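Local coordinates for protein 2-methyl-aconitate isomerase (Shewanella oneidensis, PDB 5K87) that interconverts the trans and cis forms of 2-methyl-aconitate in the 2-methylcitrate cycle that degrades propionate, working as a homodimer, at residues A[112-117]-A[177-182]; A[119-124]-A[152-157]. The protein carries 1 engineered substitution. All blocks are in the same frame, centred on the assembly; numbering follows the deposited sequence. Where two conformers were deposited one is given.

Interaction 1 (A[112-117]-A[177-182]); sequences LTAAVG and AEVQIE
The inner helix of a β-barrel meets its wall here, with A114 and T113 on the first turn of helix 113-122 packing onto V179 and I181 of strand 179-184. The contact is wholly apolar, with no hydrogen bond between the segments. A114 pushes its methyl against V179, CB to CG1 at 3.7 Å. V179 carries CG1 anti to its backbone N (chi1 179°), which sets that branch against CB and CA of A114. A114, with only a methyl, lets the backbones come close: its CA and that of V179 are 6.1 Å apart. The helix runs steeply across the strand, at 108° between their directions, and meets it through two successive residues. Such a helix, threaded through a strand-walled barrel, belongs to the diaminopimelate epimerase-like fold, and the start of this one lies near the active site: T113 is about 7 Å, between side chains, from the substrate-binding N111, and its side chain is about 7 Å from the bound malonate. T113 and I181 are each deposited in two conformers, so their contact is less certain; in the pair given, CG2 of T113 lies 3.5 Å from CG2 of I181. The other branch of I181 ends with CD1 3.8 Å from CA of A114. I150 and A386, from the adjoining strands, close round the same buried patch. On the far side of strand 179-184 the chemistry turns polar. There Q180 NE2 donates to E178 OE2 at 3.2 Å, nearly straight at 168°, arriving from above the carboxylate plane, and S383 OG is a second partner of that oxygen.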
loop_
_atom_site.group_PDB
_atom_site.type_symbol
_atom_site.label_atom_id
_atom_site.label_comp_id
_atom_site.label_asym_id
_atom_site.label_seq_id
_atom_site.Cartn_x
_atom_site.Cartn_y
_atom_site.Cartn_z
ATOM N N LEU A 112 -8.817 -3.000 13.962
ATOM C CA LEU A 112 -9.878 -2.141 13.461
ATOM C C LEU A 112 -11.006 -1.928 14.471
ATOM O O LEU A 112 -11.887 -1.104 14.232
ATOM C CB LEU A 112 -10.430 -2.664 12.139
ATOM C CG LEU A 112 -9.477 -2.546 10.942
ATOM C CD1 LEU A 112 -10.210 -2.951 9.672
ATOM C CD2 LEU A 112 -8.885 -1.142 10.798
ATOM N N THR A 113 -10.975 -2.617 15.612
ATOM C CA THR A 113 -12.047 -2.484 16.592
ATOM C C THR A 113 -12.256 -1.037 17.084
ATOM O O THR A 113 -13.385 -0.582 17.229
ATOM C CB THR A 113 -11.838 -3.469 17.761
ATOM O OG1 THR A 113 -12.082 -4.806 17.297
ATOM C CG2 THR A 113 -12.782 -3.162 18.896
ATOM N N ALA A 114 -11.173 -0.307 17.334
ATOM C CA ALA A 114 -11.310 1.099 17.728
ATOM C C ALA A 114 -12.005 1.926 16.639
ATOM O O ALA A 114 -12.816 2.810 16.921
ATOM C CB ALA A 114 -9.946 1.698 18.045
ATOM N N ALA A 115 -11.662 1.646 15.382
ATOM C CA ALA A 115 -12.292 2.321 14.257
ATOM C C ALA A 115 -13.759 1.927 14.117
ATOM O O ALA A 115 -14.581 2.760 13.726
ATOM C CB ALA A 115 -11.521 2.063 12.972
ATOM N N VAL A 116 -14.102 0.685 14.445
ATOM C CA VAL A 116 -15.496 0.260 14.455
ATOM C C VAL A 116 -16.312 1.111 15.423
ATOM O O VAL A 116 -17.397 1.582 15.090
ATOM C CB VAL A 116 -15.608 -1.237 14.825
ATOM C CG1 VAL A 116 -17.035 -1.606 15.186
ATOM C CG2 VAL A 116 -15.083 -2.095 13.682
ATOM N N GLY A 117 -15.777 1.317 16.625
ATOM C CA GLY A 117 -16.473 2.121 17.614
ATOM C C GLY A 117 -16.701 3.535 17.126
ATOM O O GLY A 117 -17.808 4.064 17.223
ATOM N N ALA A 177 -6.093 10.082 19.619
ATOM C CA ALA A 177 -6.775 9.838 20.886
ATOM C C ALA A 177 -6.712 8.362 21.266
ATOM O O ALA A 177 -6.910 7.481 20.426
ATOM C CB ALA A 177 -8.214 10.295 20.815
ATOM N N GLU A 178 -6.456 8.083 22.537
ATOM C CA GLU A 178 -6.478 6.708 23.031
ATOM C C GLU A 178 -7.888 6.133 23.015
ATOM O O GLU A 178 -8.829 6.753 23.519
ATOM C CB GLU A 178 -5.944 6.659 24.460
ATOM C CG GLU A 178 -5.833 5.248 25.021
ATOM C CD GLU A 178 -5.301 5.196 26.447
ATOM O OE1 GLU A 178 -5.040 6.268 27.042
ATOM O OE2 GLU A 178 -5.147 4.074 26.975
ATOM N N VAL A 179 -8.028 4.926 22.465
ATOM C CA VAL A 179 -9.281 4.197 22.514
ATOM C C VAL A 179 -9.028 2.858 23.190
ATOM O O VAL A 179 -8.375 1.970 22.626
ATOM C CB VAL A 179 -9.856 3.967 21.104
ATOM C CG1 VAL A 179 -11.159 3.187 21.195
ATOM C CG2 VAL A 179 -10.068 5.304 20.406
ATOM N N GLN A 180 -9.521 2.716 24.414
ATOM C CA GLN A 180 -9.373 1.466 25.137
ATOM C C GLN A 180 -10.390 0.443 24.642
ATOM O O GLN A 180 -11.580 0.747 24.483
ATOM C CB GLN A 180 -9.489 1.730 26.640
ATOM C CG GLN A 180 -8.433 2.724 27.115
ATOM C CD GLN A 180 -8.513 3.045 28.588
ATOM O OE1 GLN A 180 -9.520 2.775 29.241
ATOM N NE2 GLN A 180 -7.444 3.632 29.120
ATOM N N ILE A 181 -9.898 -0.770 24.395
ATOM C CA ILE A 181 -10.713 -1.864 23.879
ATOM C C ILE A 181 -10.755 -3.011 24.878
ATOM O O ILE A 181 -9.767 -3.263 25.563
ATOM C CB ILE A 181 -10.126 -2.407 22.561
ATOM C CG1 ILE A 181 -9.875 -1.266 21.581
ATOM C CG2 ILE A 181 -11.049 -3.450 21.948
ATOM C CD1 ILE A 181 -11.119 -0.537 21.191
ATOM N N GLU A 182 -11.890 -3.700 24.965
ATOM C CA GLU A 182 -12.006 -4.845 25.866
ATOM C C GLU A 182 -12.689 -6.008 25.171
ATOM O O GLU A 182 -13.866 -5.913 24.794
ATOM C CB GLU A 182 -12.832 -4.482 27.094
ATOM C CG GLU A 182 -12.332 -3.254 27.817
ATOM C CD GLU A 182 -13.176 -2.902 29.011
ATOM O OE1 GLU A 182 -12.938 -1.831 29.604
ATOM O OE2 GLU A 182 -14.069 -3.703 29.360
#

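Interaction 2 (A[119-124]-A[152-157]); sequences FAISNG and AHVPIT
I121 overlaps V154 with the tip of its longer branch: CD1 sits over the fork of the valine, 3.6 Å from CB, 3.7 Å from CG1 and 3.9 Å from CG2 of V154. Its CD1 is carried well out from the helix because chi2 is close to extended (161°), and this reach spans a gap that leaves CA of I121 and CA of V154 8.6 Å apart. I156, two residues further along the strand, completes the seat. Its CB is not aimed straight at the helix, but the ethyl branch bends round so that CD1 of I156 meets CD1 of I121 at 4.0 Å. No hydrogen bond joins the segments; a single isoleucine side chain does all the touching from the helix side. Around it C137 and V139 of strand 135-143, V161 and I126 add further apolar surface. Beyond I121 the helix ends at S122, and N123, the first residue to leave helical geometry, folds its amide back over the last turn. ND2 of N123 donates to the carbonyl O of F119 at 3.0 Å, with the donor tilted 17° from the carbonyl plane. The bond lies in the plane of the N123 amide, which sets how that group is turned; the same nitrogen lies above the centre of the F119 ring. On the strand face turned from the helix, H153 uses ND1 with T138 and NE2 with E182. A central helix whose last turn rests through one isoleucine on the strand wall is consistent with the helix-filled barrel of the diaminopimelate epimerase-like fold.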
loop_
_atom_site.group_PDB
_atom_site.type_symbol
_atom_site.label_atom_id
_atom_site.label_comp_id
_atom_site.label_asym_id
_atom_site.label_seq_id
_atom_site.Cartn_x
_atom_site.Cartn_y
_atom_site.Cartn_z
ATOM N N PHE A 119 -16.627 4.649 13.968
ATOM C CA PHE A 119 -17.489 4.668 12.792
ATOM C C PHE A 119 -18.953 4.576 13.210
ATOM O O PHE A 119 -19.810 5.294 12.688
ATOM C CB PHE A 119 -17.132 3.531 11.830
ATOM C CG PHE A 119 -17.974 3.512 10.570
ATOM C CD1 PHE A 119 -19.262 2.980 10.579
ATOM C CD2 PHE A 119 -17.488 4.031 9.389
ATOM C CE1 PHE A 119 -20.038 2.961 9.417
ATOM C CE2 PHE A 119 -18.257 4.007 8.227
ATOM C CZ PHE A 119 -19.518 3.464 8.243
ATOM N N ALA A 120 -19.241 3.690 14.149
ATOM C CA ALA A 120 -20.612 3.492 14.587
ATOM C C ALA A 120 -21.196 4.772 15.172
ATOM O O ALA A 120 -22.326 5.145 14.855
ATOM C CB ALA A 120 -20.681 2.365 15.590
ATOM N N ILE A 121 -20.430 5.443 16.023
ATOM C CA ILE A 121 -20.858 6.709 16.608
ATOM C C ILE A 121 -21.092 7.758 15.520
ATOM O O ILE A 121 -22.121 8.438 15.503
ATOM C CB ILE A 121 -19.824 7.225 17.608
ATOM C CG1 ILE A 121 -19.773 6.306 18.831
ATOM C CG2 ILE A 121 -20.143 8.678 18.011
ATOM C CD1 ILE A 121 -18.515 6.448 19.637
ATOM N N SER A 122 -20.141 7.876 14.606
ATOM C CA SER A 122 -20.188 8.906 13.582
ATOM C C SER A 122 -21.257 8.687 12.528
ATOM O O SER A 122 -21.589 9.617 11.794
ATOM C CB SER A 122 -18.826 9.028 12.914
ATOM O OG SER A 122 -17.860 9.436 13.866
ATOM N N ASN A 123 -21.783 7.472 12.433
ATOM C CA ASN A 123 -22.679 7.124 11.331
ATOM C C ASN A 123 -24.047 6.630 11.757
ATOM O O ASN A 123 -24.711 5.905 11.025
ATOM C CB ASN A 123 -21.994 6.139 10.385
ATOM C CG ASN A 123 -20.893 6.799 9.591
ATOM O OD1 ASN A 123 -21.158 7.454 8.582
ATOM N ND2 ASN A 123 -19.659 6.679 10.062
ATOM N N GLY A 124 -24.468 7.040 12.946
ATOM C CA GLY A 124 -25.848 6.833 13.350
ATOM C C GLY A 124 -26.210 5.416 13.750
ATOM O O GLY A 124 -27.384 5.045 13.708
ATOM N N ALA A 152 -15.575 -0.837 22.983
ATOM C CA ALA A 152 -14.657 0.244 22.639
ATOM C C ALA A 152 -15.059 1.504 23.388
ATOM O O ALA A 152 -16.197 1.952 23.274
ATOM C CB ALA A 152 -14.665 0.499 21.147
ATOM N N HIS A 153 -14.139 2.057 24.170
ATOM C CA HIS A 153 -14.397 3.285 24.915
ATOM C C HIS A 153 -13.911 4.451 24.077
ATOM O O HIS A 153 -12.727 4.773 24.068
ATOM C CB HIS A 153 -13.700 3.254 26.277
ATOM C CG HIS A 153 -14.105 2.095 27.130
ATOM N ND1 HIS A 153 -15.300 2.055 27.815
ATOM C CD2 HIS A 153 -13.475 0.929 27.401
ATOM C CE1 HIS A 153 -15.383 0.916 28.481
ATOM N NE2 HIS A 153 -14.292 0.214 28.244
ATOM N N VAL A 154 -14.837 5.070 23.355
ATOM C CA VAL A 154 -14.476 6.099 22.388
ATOM C C VAL A 154 -14.680 7.487 22.981
ATOM O O VAL A 154 -15.773 7.803 23.437
ATOM C CB VAL A 154 -15.303 5.960 21.103
ATOM C CG1 VAL A 154 -14.877 6.999 20.073
ATOM C CG2 VAL A 154 -15.186 4.538 20.546
ATOM N N PRO A 155 -13.634 8.319 22.964
ATOM C CA PRO A 155 -13.789 9.671 23.513
ATOM C C PRO A 155 -14.644 10.557 22.616
ATOM O O PRO A 155 -14.579 10.468 21.379
ATOM C CB PRO A 155 -12.354 10.186 23.583
ATOM C CG PRO A 155 -11.633 9.435 22.497
ATOM C CD PRO A 155 -12.265 8.065 22.476
ATOM N N ILE A 156 -15.438 11.416 23.251
ATOM C CA ILE A 156 -16.380 12.304 22.580
ATOM C C ILE A 156 -16.108 13.760 22.961
ATOM O O ILE A 156 -15.911 14.070 24.140
ATOM C CB ILE A 156 -17.831 11.985 22.996
ATOM C CG1 ILE A 156 -18.172 10.508 22.743
ATOM C CG2 ILE A 156 -18.811 12.903 22.275
ATOM C CD1 ILE A 156 -18.185 10.093 21.272
ATOM N N THR A 157 -16.092 14.641 21.969
ATOM C CA THR A 157 -15.991 16.082 22.194
ATOM C C THR A 157 -17.029 16.773 21.324
ATOM O O THR A 157 -17.090 16.530 20.118
ATOM C CB THR A 157 -14.598 16.604 21.832
ATOM O OG1 THR A 157 -13.626 16.026 22.713
ATOM C CG2 THR A 157 -14.548 18.129 21.939
#

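Overall arrangement
Both interactions hold helix 113-122 against its barrel, interaction 1 by the first turn and interaction 2 by the last. Their centres are about 9 Å apart, and strands 179-184 and 148-157 are antiparallel neighbours joined directly, as by H153 N with Q180 O. Interaction 1 is the deeper, about 13 Å from the chain centre, and brings an alanine and a threonine of the helix onto a valine and an isoleucine, near the substrate site; all four are buried. Interaction 2, about 20 Å out and away from the annotated sites, is also buried on its strand side, but relies on a long, partly exposed isoleucine to bridge a wider backbone gap.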